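Side-chain contact in endonuclease PI-MtuI (Mycobacterium tuberculosis, PDB 2IMZ), which is the splicing domain of the RecA intein, which probably excises itself from its host protein while joining the flanking segments: residues His17-Glu20 and Asp21-Gly25. The protein carries 1 engineered substitution. Numbering follows the deposited sequence.
Sequences HRIE and DVVDG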
# COMPACT_ATOMS: atom_id res chain seq x y z
N HIS A 17 16.53 11.89 -1.72
CA HIS A 17 16.21 12.14 -0.32
C HIS A 17 16.24 10.90 0.56
O HIS A 17 15.96 9.79 0.10
CB HIS A 17 14.80 12.72 -0.18
CG HIS A 17 14.58 14.00 -0.91
ND1 HIS A 17 14.31 14.05 -2.26
CD2 HIS A 17 14.54 15.28 -0.47
CE1 HIS A 17 14.11 15.31 -2.62
NE2 HIS A 17 14.24 16.07 -1.55
N ARG A 18 16.55 11.11 1.84
CA ARG A 18 16.52 10.01 2.80
C ARG A 18 15.07 10.03 3.28
O ARG A 18 14.54 11.08 3.64
CB ARG A 18 17.47 10.27 3.97
CG ARG A 18 18.95 10.27 3.57
CD ARG A 18 19.83 10.33 4.80
NE ARG A 18 19.43 11.43 5.68
CZ ARG A 18 19.92 11.63 6.90
NH1 ARG A 18 20.83 10.80 7.40
NH2 ARG A 18 19.48 12.65 7.63
N ILE A 19 14.43 8.86 3.27
CA ILE A 19 13.03 8.79 3.65
C ILE A 19 12.68 9.42 5.01
O ILE A 19 11.63 10.03 5.15
CB ILE A 19 12.52 7.32 3.60
CG1 ILE A 19 10.99 7.31 3.66
CG2 ILE A 19 13.13 6.50 4.74
CD1 ILE A 19 10.36 6.00 3.19
N GLU A 20 13.56 9.28 6.00
CA GLU A 20 13.26 9.86 7.31
C GLU A 20 13.17 11.38 7.25
O GLU A 20 12.39 11.99 7.99
CB GLU A 20 14.30 9.43 8.36
CG GLU A 20 15.71 9.95 8.15
CD GLU A 20 16.57 9.02 7.31
OE1 GLU A 20 17.81 9.15 7.38
OE2 GLU A 20 16.02 8.17 6.58
N ASP A 21 13.96 12.00 6.38
CA ASP A 21 13.92 13.45 6.24
C ASP A 21 12.63 13.87 5.56
O ASP A 21 12.04 14.91 5.88
CB ASP A 21 15.11 13.96 5.43
CG ASP A 21 16.44 13.66 6.09
OD1 ASP A 21 16.48 13.53 7.33
OD2 ASP A 21 17.45 13.55 5.37
N VAL A 22 12.18 13.05 4.61
CA VAL A 22 10.95 13.34 3.90
C VAL A 22 9.77 13.26 4.86
O VAL A 22 8.88 14.11 4.83
CB VAL A 22 10.73 12.33 2.75
CG1 VAL A 22 9.41 12.60 2.05
CG2 VAL A 22 11.87 12.43 1.75
N VAL A 23 9.78 12.25 5.73
CA VAL A 23 8.69 12.09 6.70
C VAL A 23 8.76 13.12 7.83
O VAL A 23 7.73 13.71 8.19
CB VAL A 23 8.70 10.66 7.31
CG1 VAL A 23 7.72 10.58 8.47
CG2 VAL A 23 8.32 9.65 6.24
N ASP A 24 9.94 13.35 8.39
CA ASP A 24 10.09 14.32 9.48
C ASP A 24 9.68 15.72 9.05
O ASP A 24 9.16 16.50 9.85
CB ASP A 24 11.53 14.35 10.01
CG ASP A 24 11.96 13.03 10.62
OD1 ASP A 24 11.10 12.32 11.19
OD2 ASP A 24 13.17 12.72 10.56
N GLY A 25 9.93 16.06 7.78
CA GLY A 25 9.56 17.38 7.30
C GLY A 25 8.30 17.40 6.46
O GLY A 25 7.93 18.45 5.94
O HOH W 1 17.35 13.74 2.76
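D21, in the first turn of helix 19-24, holds the guanidinium group of R18, the residue at the N-cap position, in a side-on salt bridge. R18 NE lies 2.9 Å from D21 OD2, and this oxygen sits almost in the guanidinium plane, although NE meets it from above the carboxylate. R18 NH2 reaches both oxygens on their syn sides, 3.2 Å from D21 OD2 and 3.1 Å from D21 OD1; the two flat groups are turned 49° apart. The arginine chain bends at chi3 (-51°), which turns the NE edge of the guanidinium toward D21. E20 approaches one guanidinium face, OE1 standing 3.3 Å from R18 NE and joined by charge alone, while its OE2 accepts a hydrogen bond from G5 N. Two acids thus share one arginine, which probably eases the repulsion between them. A water accepts from R18 N (2.9 Å to its O) and donates to D21 OD2. An acid also suits the helix start, where the dipole should favour negative charge. In the backbone, V22 N donates to R18 O, and V22 CG2 packs on H17 CB at 3.5 Å. The helix directly follows strand 16-18; its apolar I19 rests on F149, and V22 and V23 on L151, of strand 134-153.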